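Local atomic coordinates of M152 protein (Murid herpesvirus 1, PDB entry 4G59), a protein that is a viral immunoevasin with an MHC class I-like fold, thought to keep MHC class I molecules and NKG2D ligands of the RAE-1 family from the host cell surface. Residues V75-F80 / F97-K102; A68-F73 / Q165-S170; N87-G92 / P138-D143. All blocks are in the same frame, centred on the assembly; numbering follows the deposited sequence.

Interaction 1 of 3, residues V75-F80 / F97-K102; sequences VEQERF and FEYRCK
The hydroxyl of Y99 reaches from strand 95-103 to the amide of Q77 on the sheet-facing side of helix 68-89. The two side chains approach from opposite directions, and Q77 OE1 arrives at the edge of the tyrosine ring near its plane, with the amide turned 68° against that ring. The hydroxyl donates to the amide oxygen; the modelled separation, 2.4 Å from Y99 OH to Q77 OE1, is very short and its exact value is doubtful. Q77 reaches the tyrosine with CG beside the backbone N (chi1 -59°) and a second bend at chi2.

One turn on, F80 makes the apolar half of the contact. It turns an edge to the face of F97 in a T-shaped pair, ring centroids 5.5 Å apart and planes at 65°. The nearest atoms are F80 CE2 and F97 CZ, 3.9 Å apart, and CE2 stands over the rim of the F97 face. All four of these residues are buried.

The side of the helix bearing E76 and R79 has no contact with the strand and is more open to solvent. They hold each other side-on: NE and NH2 of R79 each take one carboxylate oxygen, with R79 NH2 to E76 OE2 at 2.7 Å, and E76 OE2 also bonds S152 OG.

This is the platform of an MHC class I-like domain, a helix laid over an antiparallel sheet. S152, in the loop between helices 142-148 and 154-158, joins in: its N donates to Y99 OH and its O accepts from Q77 NE2. That second bond would fix the amide rotation and leave OE1 facing the tyrosine. The buried hydroxyl probably both gives and receives a hydrogen bond, so helix, strand and loop would share one polar cluster.

Interaction 2 of 3, residues A68-F73 / Q165-S170; sequences AQESAF and QKRWTS
R167 reaches from helix 161-178 to the first turn of helix 68-89 and meets both Q69 and E70 there. From CB the chain runs outward with CG anti to the backbone N (chi1 169°), and CG passes over the rim of one face of the neighbouring W168 indole, 4.3 Å above its plane. CD carries on, and the bend at chi3 swings the guanidinium toward the other helix. R167 NE comes within 3.2 Å of E70 OE2, with CZ close by. NH2 does most of the work: R167 NH2 lies 2.6 Å from E70 OE2 in a salt bridge, and R167 NH2 also donates to Q69 OE1, again at 2.6 Å. The two acceptors sit differently. Q69 OE1 lies at the guanidinium edge, almost in its plane, whereas the E70 carboxylate is turned 75° to that plane and meets it obliquely.

In MHC class I-like folds two helical regions lie across the sheet; here helices 68-89 and 161-178 probably correspond to them. Their short segments run at 104° to each other with axes 12.3 Å apart at closest, so long polar side chains, not backbones, span the gap.

E70 serves a second partner from the same carboxylate. E70 OE1 accepts from W168 NE1 at 2.8 Å; the oxygen lies in the plane of the indole, while the N-H comes to its syn side, somewhat out of the carboxylate plane. One carboxylate therefore takes a charged donor on one oxygen and a neutral donor on the other, which would be expected to favour its ionised form. I39 of strand 34-40 touches both E70 and W168, and L164 packs on E70. F171 meets the W168 ring edge-to-face one turn further along the same helix.

Interaction 3 of 3, residues N87-G92 / P138-D143; sequences NVFKAG and PDVSED
V140 pushes its two methyls between V88 and F89 at the end of helix 68-89. Its CG1 is anti to the backbone N (chi1 172°), while CG2 takes the place beside that N, and each methyl has a different nearest side chain. CG1 meets the matching methyl of V88, with V140 CG1 to V88 CG1 at 3.6 Å, and also borders the F89 ring. V88 has the same rotamer, its own CG1 anti to N, and the two valines cross at about a right angle, branch against branch.

CG2 goes over the F89 ring. It forms a CH-pi contact, 4.2 Å from V140 CG2 to the F89 ring centroid and only 21° off the ring normal, shifted toward the rim so that F89 CD1 is the ring atom closest to it. The CB of F89 points away from V140; a chi1 of -76° brings the ring round so that one face is offered to the methyl. V140 CG2 also sits against the backbone, 3.3 Å from V88 O. No hydrogen bond joins the two segments, so the contact depends on fitted apolar shapes.

Both segments are chain transitions. The last helical turn at 87-89 widens to a pi-type turn, and K90 breaks off with a positive phi, leading toward strand 95-103. On the other side S141 is the N-cap of helix 142-148, its OG bonded to D144 N. V88 also packs on D144 and Y148, and V140 on I145, so the end of helix 68-89 rests against the start of helix 142-148, near the surface, with A91 packing on the backbone of another protein chain.

All three interactions use helix 68-89: interaction 2 at its start, interaction 1 further along and interaction 3 at its end. Interaction 1 is core: it fixes the helix to the sheet, mixing a buried polar cluster with a T-shaped ring pair. Interaction 2, partly buried, joins that helix to helix 161-178 through charge and hydrogen bonds. Interaction 3 lies at the surface, some 33 Å centre to centre from interaction 2, and is made by apolar side chains, without hydrogen bonds, holding the helix end to the start of helix 142-148. Interactions 1 and 2 touch directly where the F73 ring meets Y99 edge-to-face, CZ of F73 lying 3.3 Å from CD2 of Y99; interaction 3 touches neither.

Interaction 1 of 3, residues V75-F80 / F97-K102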
loop_
_atom_site.group_PDB
_atom_site.type_symbol
_atom_site.label_atom_id
_atom_site.label_comp_id
_atom_site.label_asym_id
_atom_site.label_seq_id
_atom_site.Cartn_x
_atom_site.Cartn_y
_atom_site.Cartn_z
ATOM N N VAL B 75 2.500 -20.551 7.541
ATOM C CA VAL B 75 3.770 -21.224 7.828
ATOM C C VAL B 75 4.216 -22.006 6.602
ATOM O O VAL B 75 5.400 -21.993 6.251
ATOM C CB VAL B 75 3.697 -22.106 9.097
ATOM C CG1 VAL B 75 4.837 -23.124 9.129
ATOM C CG2 VAL B 75 3.743 -21.226 10.330
ATOM N N GLU B 76 3.264 -22.640 5.922
ATOM C CA GLU B 76 3.584 -23.352 4.688
ATOM C C GLU B 76 4.042 -22.396 3.603
ATOM O O GLU B 76 5.018 -22.683 2.914
ATOM C CB GLU B 76 2.409 -24.198 4.195
ATOM C CG GLU B 76 2.575 -24.777 2.775
ATOM C CD GLU B 76 3.782 -25.718 2.611
ATOM O OE1 GLU B 76 4.375 -26.129 3.630
ATOM O OE2 GLU B 76 4.139 -26.045 1.454
ATOM N N GLN B 77 3.357 -21.257 3.450
ATOM C CA GLN B 77 3.754 -20.296 2.415
ATOM C C GLN B 77 5.170 -19.794 2.664
ATOM O O GLN B 77 5.910 -19.549 1.724
ATOM C CB GLN B 77 2.791 -19.102 2.309
ATOM C CG GLN B 77 1.337 -19.450 1.990
ATOM C CD GLN B 77 1.165 -20.377 0.798
ATOM O OE1 GLN B 77 1.672 -20.122 -0.298
ATOM N NE2 GLN B 77 0.419 -21.454 1.007
ATOM N N GLU B 78 5.558 -19.662 3.926
ATOM C CA GLU B 78 6.891 -19.164 4.223
ATOM C C GLU B 78 7.976 -20.137 3.746
ATOM O O GLU B 78 8.948 -19.734 3.089
ATOM C CB GLU B 78 7.030 -18.800 5.707
ATOM C CG GLU B 78 6.237 -17.557 6.077
ATOM C CD GLU B 78 6.574 -17.001 7.432
ATOM O OE1 GLU B 78 5.791 -16.169 7.928
ATOM O OE2 GLU B 78 7.623 -17.361 7.998
ATOM N N ARG B 79 7.789 -21.416 4.070
ATOM C CA ARG B 79 8.602 -22.492 3.526
ATOM C C ARG B 79 8.547 -22.533 1.994
ATOM O O ARG B 79 9.583 -22.517 1.334
ATOM C CB ARG B 79 8.133 -23.841 4.082
ATOM C CG ARG B 79 9.174 -24.933 3.958
ATOM C CD ARG B 79 8.567 -26.320 3.972
ATOM N NE ARG B 79 7.485 -26.478 3.001
ATOM C CZ ARG B 79 7.662 -26.695 1.703
ATOM N NH1 ARG B 79 8.884 -26.772 1.206
ATOM N NH2 ARG B 79 6.617 -26.825 0.898
ATOM N N PHE B 80 7.343 -22.589 1.431
ATOM C CA PHE B 80 7.190 -22.736 -0.015
ATOM C C PHE B 80 7.865 -21.614 -0.806
ATOM O O PHE B 80 8.556 -21.862 -1.792
ATOM C CB PHE B 80 5.702 -22.822 -0.393
ATOM C CG PHE B 80 5.436 -22.680 -1.884
ATOM C CD1 PHE B 80 5.898 -23.629 -2.788
ATOM C CD2 PHE B 80 4.706 -21.596 -2.374
ATOM C CE1 PHE B 80 5.641 -23.490 -4.170
ATOM C CE2 PHE B 80 4.444 -21.451 -3.747
ATOM C CZ PHE B 80 4.913 -22.398 -4.649
ATOM N N PHE B 97 1.958 -14.218 -3.387
ATOM C CA PHE B 97 0.979 -15.249 -3.745
ATOM C C PHE B 97 -0.383 -14.956 -3.138
ATOM O O PHE B 97 -0.504 -14.687 -1.937
ATOM C CB PHE B 97 1.461 -16.642 -3.322
ATOM C CG PHE B 97 2.462 -17.226 -4.270
ATOM C CD1 PHE B 97 2.037 -18.000 -5.358
ATOM C CD2 PHE B 97 3.823 -16.974 -4.119
ATOM C CE1 PHE B 97 2.945 -18.532 -6.258
ATOM C CE2 PHE B 97 4.736 -17.512 -5.038
ATOM C CZ PHE B 97 4.286 -18.295 -6.104
ATOM N N GLU B 98 -1.408 -15.032 -3.976
ATOM C CA GLU B 98 -2.769 -14.735 -3.560
ATOM C C GLU B 98 -3.661 -15.960 -3.762
ATOM O O GLU B 98 -3.835 -16.424 -4.900
ATOM C CB GLU B 98 -3.278 -13.588 -4.405
ATOM C CG GLU B 98 -4.564 -12.990 -3.956
ATOM C CD GLU B 98 -4.720 -11.588 -4.489
ATOM O OE1 GLU B 98 -3.740 -10.807 -4.393
ATOM O OE2 GLU B 98 -5.814 -11.287 -5.015
ATOM N N TYR B 99 -4.211 -16.495 -2.671
ATOM C CA TYR B 99 -5.153 -17.608 -2.753
ATOM C C TYR B 99 -6.582 -17.124 -2.518
ATOM O O TYR B 99 -6.943 -16.770 -1.397
ATOM C CB TYR B 99 -4.809 -18.677 -1.716
ATOM C CG TYR B 99 -3.426 -19.276 -1.862
ATOM C CD1 TYR B 99 -3.229 -20.484 -2.527
ATOM C CD2 TYR B 99 -2.320 -18.633 -1.330
ATOM C CE1 TYR B 99 -1.951 -21.034 -2.648
ATOM C CE2 TYR B 99 -1.066 -19.163 -1.441
ATOM C CZ TYR B 99 -0.875 -20.363 -2.096
ATOM O OH TYR B 99 0.399 -20.869 -2.184
ATOM N N ARG B 100 -7.398 -17.093 -3.566
ATOM C CA ARG B 100 -8.783 -16.689 -3.387
ATOM C C ARG B 100 -9.636 -17.949 -3.285
ATOM O O ARG B 100 -9.830 -18.649 -4.287
ATOM C CB ARG B 100 -9.246 -15.801 -4.533
ATOM C CG ARG B 100 -10.583 -15.147 -4.276
ATOM C CD ARG B 100 -10.817 -13.957 -5.200
ATOM N NE ARG B 100 -12.238 -13.667 -5.372
ATOM C CZ ARG B 100 -13.020 -14.338 -6.210
ATOM N NH1 ARG B 100 -12.515 -15.332 -6.933
ATOM N NH2 ARG B 100 -14.302 -14.027 -6.323
ATOM N N CYS B 101 -10.125 -18.254 -2.079
ATOM C CA CYS B 101 -10.786 -19.549 -1.845
ATOM C C CYS B 101 -12.257 -19.446 -1.465
ATOM O O CYS B 101 -12.616 -18.679 -0.572
ATOM C CB CYS B 101 -10.069 -20.347 -0.750
ATOM S SG CYS B 101 -8.343 -20.750 -1.063
ATOM N N LYS B 102 -13.092 -20.231 -2.152
ATOM C CA LYS B 102 -14.455 -20.534 -1.710
ATOM C C LYS B 102 -14.385 -21.840 -0.927
ATOM O O LYS B 102 -13.753 -22.797 -1.383
ATOM C CB LYS B 102 -15.349 -20.742 -2.920
ATOM C CG LYS B 102 -16.548 -19.834 -3.012
ATOM C CD LYS B 102 -17.049 -19.827 -4.444
ATOM C CE LYS B 102 -18.324 -19.027 -4.611
ATOM N NZ LYS B 102 -19.503 -19.687 -3.964
#

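Interaction 2 of 3, residues A68-F73 / Q165-S170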
loop_
_atom_site.group_PDB
_atom_site.type_symbol
_atom_site.label_atom_id
_atom_site.label_comp_id
_atom_site.label_asym_id
_atom_site.label_seq_id
_atom_site.Cartn_x
_atom_site.Cartn_y
_atom_site.Cartn_z
ATOM N N ALA B 68 -5.489 -21.722 14.073
ATOM C CA ALA B 68 -4.482 -22.763 13.848
ATOM C C ALA B 68 -4.265 -23.115 12.377
ATOM O O ALA B 68 -3.130 -23.198 11.912
ATOM C CB ALA B 68 -4.832 -24.021 14.652
ATOM N N GLN B 69 -5.353 -23.350 11.657
ATOM C CA GLN B 69 -5.270 -23.793 10.267
ATOM C C GLN B 69 -4.662 -22.717 9.370
ATOM O O GLN B 69 -3.717 -22.988 8.623
ATOM C CB GLN B 69 -6.645 -24.220 9.752
ATOM C CG GLN B 69 -7.230 -25.453 10.421
ATOM C CD GLN B 69 -7.627 -25.230 11.866
ATOM O OE1 GLN B 69 -8.004 -24.121 12.264
ATOM N NE2 GLN B 69 -7.540 -26.284 12.668
ATOM N N GLU B 70 -5.187 -21.496 9.457
ATOM C CA GLU B 70 -4.652 -20.396 8.657
ATOM C C GLU B 70 -3.194 -20.093 8.995
ATOM O O GLU B 70 -2.379 -19.906 8.084
ATOM C CB GLU B 70 -5.538 -19.133 8.713
ATOM C CG GLU B 70 -6.278 -18.896 10.013
ATOM C CD GLU B 70 -7.631 -19.585 10.093
ATOM O OE1 GLU B 70 -8.462 -19.411 9.187
ATOM O OE2 GLU B 70 -7.875 -20.282 11.095
ATOM N N SER B 71 -2.854 -20.089 10.282
ATOM C CA SER B 71 -1.446 -19.932 10.693
ATOM C C SER B 71 -0.579 -21.013 10.081
ATOM O O SER B 71 0.507 -20.732 9.566
ATOM C CB SER B 71 -1.297 -19.952 12.212
ATOM O OG SER B 71 -1.308 -18.642 12.734
ATOM N N ALA B 72 -1.073 -22.248 10.107
ATOM C CA ALA B 72 -0.355 -23.344 9.473
ATOM C C ALA B 72 -0.228 -23.125 7.959
ATOM O O ALA B 72 0.786 -23.471 7.377
ATOM C CB ALA B 72 -1.002 -24.695 9.792
ATOM N N PHE B 73 -1.246 -22.549 7.326
ATOM C CA PHE B 73 -1.189 -22.269 5.889
ATOM C C PHE B 73 -0.076 -21.266 5.580
ATOM O O PHE B 73 0.704 -21.440 4.629
ATOM C CB PHE B 73 -2.547 -21.739 5.395
ATOM C CG PHE B 73 -2.582 -21.396 3.910
ATOM C CD1 PHE B 73 -2.790 -22.379 2.955
ATOM C CD2 PHE B 73 -2.420 -20.081 3.478
ATOM C CE1 PHE B 73 -2.823 -22.063 1.585
ATOM C CE2 PHE B 73 -2.462 -19.757 2.097
ATOM C CZ PHE B 73 -2.665 -20.748 1.167
ATOM N N GLN B 165 -15.187 -22.404 6.776
ATOM C CA GLN B 165 -16.447 -21.792 6.382
ATOM C C GLN B 165 -17.194 -21.317 7.626
ATOM O O GLN B 165 -17.741 -20.217 7.652
ATOM C CB GLN B 165 -17.310 -22.781 5.595
ATOM C CG GLN B 165 -18.737 -22.307 5.352
ATOM C CD GLN B 165 -18.852 -21.338 4.187
ATOM O OE1 GLN B 165 -17.947 -21.216 3.346
ATOM N NE2 GLN B 165 -19.976 -20.643 4.126
ATOM N N LYS B 166 -17.187 -22.130 8.674
ATOM C CA LYS B 166 -17.905 -21.755 9.882
ATOM C C LYS B 166 -17.238 -20.556 10.548
ATOM O O LYS B 166 -17.907 -19.573 10.894
ATOM C CB LYS B 166 -17.967 -22.919 10.860
ATOM C CG LYS B 166 -18.909 -22.684 12.007
ATOM C CD LYS B 166 -18.744 -23.748 13.067
ATOM C CE LYS B 166 -19.810 -23.636 14.134
ATOM N NZ LYS B 166 -19.247 -23.942 15.475
ATOM N N ARG B 167 -15.922 -20.631 10.715
ATOM C CA ARG B 167 -15.207 -19.587 11.432
ATOM C C ARG B 167 -15.281 -18.252 10.694
ATOM O O ARG B 167 -15.507 -17.203 11.316
ATOM C CB ARG B 167 -13.755 -19.988 11.710
ATOM C CG ARG B 167 -12.910 -18.841 12.207
ATOM C CD ARG B 167 -11.700 -19.288 13.000
ATOM N NE ARG B 167 -10.832 -20.164 12.228
ATOM C CZ ARG B 167 -10.359 -21.320 12.675
ATOM N NH1 ARG B 167 -10.674 -21.724 13.895
ATOM N NH2 ARG B 167 -9.578 -22.063 11.904
ATOM N N TRP B 168 -15.123 -18.285 9.372
ATOM C CA TRP B 168 -15.124 -17.032 8.618
ATOM C C TRP B 168 -16.527 -16.477 8.367
ATOM O O TRP B 168 -16.697 -15.272 8.203
ATOM C CB TRP B 168 -14.255 -17.141 7.356
ATOM C CG TRP B 168 -12.824 -17.230 7.761
ATOM C CD1 TRP B 168 -12.102 -18.367 7.982
ATOM C CD2 TRP B 168 -11.957 -16.136 8.082
ATOM N NE1 TRP B 168 -10.833 -18.047 8.398
ATOM C CE2 TRP B 168 -10.717 -16.684 8.467
ATOM C CE3 TRP B 168 -12.107 -14.749 8.069
ATOM C CZ2 TRP B 168 -9.632 -15.883 8.851
ATOM C CZ3 TRP B 168 -11.026 -13.952 8.444
ATOM C CH2 TRP B 168 -9.808 -14.522 8.835
ATOM N N THR B 169 -17.535 -17.348 8.366
ATOM C CA THR B 169 -18.922 -16.876 8.294
ATOM C C THR B 169 -19.253 -16.128 9.578
ATOM O O THR B 169 -19.880 -15.077 9.554
ATOM C CB THR B 169 -19.904 -18.028 8.053
ATOM O OG1 THR B 169 -19.695 -18.547 6.731
ATOM C CG2 THR B 169 -21.356 -17.553 8.216
ATOM N N SER B 170 -18.783 -16.662 10.694
ATOM C CA SER B 170 -18.936 -16.035 12.004
ATOM C C SER B 170 -18.231 -14.668 12.070
ATOM O O SER B 170 -18.751 -13.700 12.645
ATOM C CB SER B 170 -18.404 -16.996 13.066
ATOM O OG SER B 170 -18.085 -16.320 14.264
#

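Interaction 3 of 3, residues N87-G92 / P138-D143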
loop_
_atom_site.group_PDB
_atom_site.type_symbol
_atom_site.label_atom_id
_atom_site.label_comp_id
_atom_site.label_asym_id
_atom_site.label_seq_id
_atom_site.Cartn_x
_atom_site.Cartn_y
_atom_site.Cartn_z
ATOM N N ASN B 87 15.685 -21.727 -5.163
ATOM C CA ASN B 87 15.860 -22.696 -6.251
ATOM C C ASN B 87 15.660 -22.172 -7.677
ATOM O O ASN B 87 16.231 -22.718 -8.615
ATOM C CB ASN B 87 14.946 -23.909 -6.048
ATOM C CG ASN B 87 15.194 -24.622 -4.735
ATOM O OD1 ASN B 87 16.169 -24.345 -4.036
ATOM N ND2 ASN B 87 14.311 -25.559 -4.397
ATOM N N VAL B 88 14.838 -21.138 -7.845
ATOM C CA VAL B 88 14.516 -20.645 -9.179
ATOM C C VAL B 88 15.076 -19.256 -9.448
ATOM O O VAL B 88 15.714 -19.029 -10.476
ATOM C CB VAL B 88 12.993 -20.660 -9.459
ATOM C CG1 VAL B 88 12.698 -20.174 -10.891
ATOM C CG2 VAL B 88 12.429 -22.055 -9.247
ATOM N N PHE B 89 14.666 -18.282 -8.656
ATOM C CA PHE B 89 15.190 -16.937 -8.832
ATOM C C PHE B 89 16.629 -16.701 -8.383
ATOM O O PHE B 89 17.406 -16.050 -9.063
ATOM C CB PHE B 89 14.201 -15.902 -8.327
ATOM C CG PHE B 89 13.062 -15.692 -9.267
ATOM C CD1 PHE B 89 13.155 -14.765 -10.281
ATOM C CD2 PHE B 89 11.923 -16.460 -9.177
ATOM C CE1 PHE B 89 12.127 -14.579 -11.157
ATOM C CE2 PHE B 89 10.894 -16.280 -10.059
ATOM C CZ PHE B 89 10.998 -15.338 -11.052
ATOM N N LYS B 90 16.952 -17.223 -7.212
ATOM C CA LYS B 90 18.300 -17.205 -6.666
ATOM C C LYS B 90 18.676 -15.836 -6.145
ATOM O O LYS B 90 19.749 -15.641 -5.608
ATOM C CB LYS B 90 19.313 -17.706 -7.686
ATOM C CG LYS B 90 19.354 -19.203 -7.771
ATOM C CD LYS B 90 20.149 -19.658 -8.962
ATOM C CE LYS B 90 20.264 -21.165 -8.984
ATOM N NZ LYS B 90 18.938 -21.823 -8.903
ATOM N N ALA B 91 17.759 -14.898 -6.284
ATOM C CA ALA B 91 17.940 -13.549 -5.793
ATOM C C ALA B 91 16.642 -13.300 -5.080
ATOM O O ALA B 91 15.599 -13.734 -5.544
ATOM C CB ALA B 91 18.118 -12.593 -6.926
ATOM N N GLY B 92 16.689 -12.622 -3.950
ATOM C CA GLY B 92 15.488 -12.514 -3.137
ATOM C C GLY B 92 14.623 -11.344 -3.561
ATOM O O GLY B 92 14.347 -10.434 -2.762
ATOM N N PRO B 138 16.143 -13.219 -17.027
ATOM C CA PRO B 138 16.489 -13.883 -18.287
ATOM C C PRO B 138 16.865 -15.349 -18.055
ATOM O O PRO B 138 16.596 -16.200 -18.904
ATOM C CB PRO B 138 17.693 -13.077 -18.777
ATOM C CG PRO B 138 18.351 -12.582 -17.516
ATOM C CD PRO B 138 17.236 -12.364 -16.522
ATOM N N ASP B 139 17.467 -15.627 -16.902
ATOM C CA ASP B 139 17.891 -16.976 -16.544
ATOM C C ASP B 139 16.752 -17.881 -16.076
ATOM O O ASP B 139 16.947 -19.089 -15.936
ATOM C CB ASP B 139 18.966 -16.922 -15.455
ATOM C CG ASP B 139 20.255 -16.281 -15.935
ATOM O OD1 ASP B 139 20.653 -16.536 -17.096
ATOM O OD2 ASP B 139 20.865 -15.525 -15.143
ATOM N N VAL B 140 15.571 -17.314 -15.837
ATOM C CA VAL B 140 14.453 -18.104 -15.318
ATOM C C VAL B 140 13.456 -18.514 -16.408
ATOM O O VAL B 140 13.012 -17.677 -17.199
ATOM C CB VAL B 140 13.721 -17.361 -14.189
ATOM C CG1 VAL B 140 12.458 -18.103 -13.786
ATOM C CG2 VAL B 140 14.658 -17.186 -12.991
ATOM N N SER B 141 13.109 -19.802 -16.448
ATOM C CA SER B 141 12.169 -20.306 -17.461
ATOM C C SER B 141 10.695 -20.058 -17.100
ATOM O O SER B 141 10.289 -20.185 -15.954
ATOM C CB SER B 141 12.380 -21.796 -17.720
ATOM O OG SER B 141 11.878 -22.574 -16.651
ATOM N N GLU B 142 9.912 -19.702 -18.106
ATOM C CA GLU B 142 8.475 -19.627 -18.002
ATOM C C GLU B 142 7.879 -20.905 -17.402
ATOM O O GLU B 142 6.898 -20.836 -16.659
ATOM C CB GLU B 142 7.906 -19.365 -19.392
ATOM C CG GLU B 142 6.397 -19.360 -19.495
ATOM C CD GLU B 142 5.928 -18.568 -20.705
ATOM O OE1 GLU B 142 6.509 -17.491 -20.964
ATOM O OE2 GLU B 142 4.991 -19.014 -21.401
ATOM N N ASP B 143 8.473 -22.058 -17.712
ATOM C CA ASP B 143 7.961 -23.339 -17.231
ATOM C C ASP B 143 8.020 -23.385 -15.711
ATOM O O ASP B 143 7.058 -23.790 -15.039
ATOM C CB ASP B 143 8.778 -24.513 -17.783
ATOM C CG ASP B 143 8.752 -24.596 -19.290
ATOM O OD1 ASP B 143 7.659 -24.813 -19.849
ATOM O OD2 ASP B 143 9.836 -24.473 -19.905
#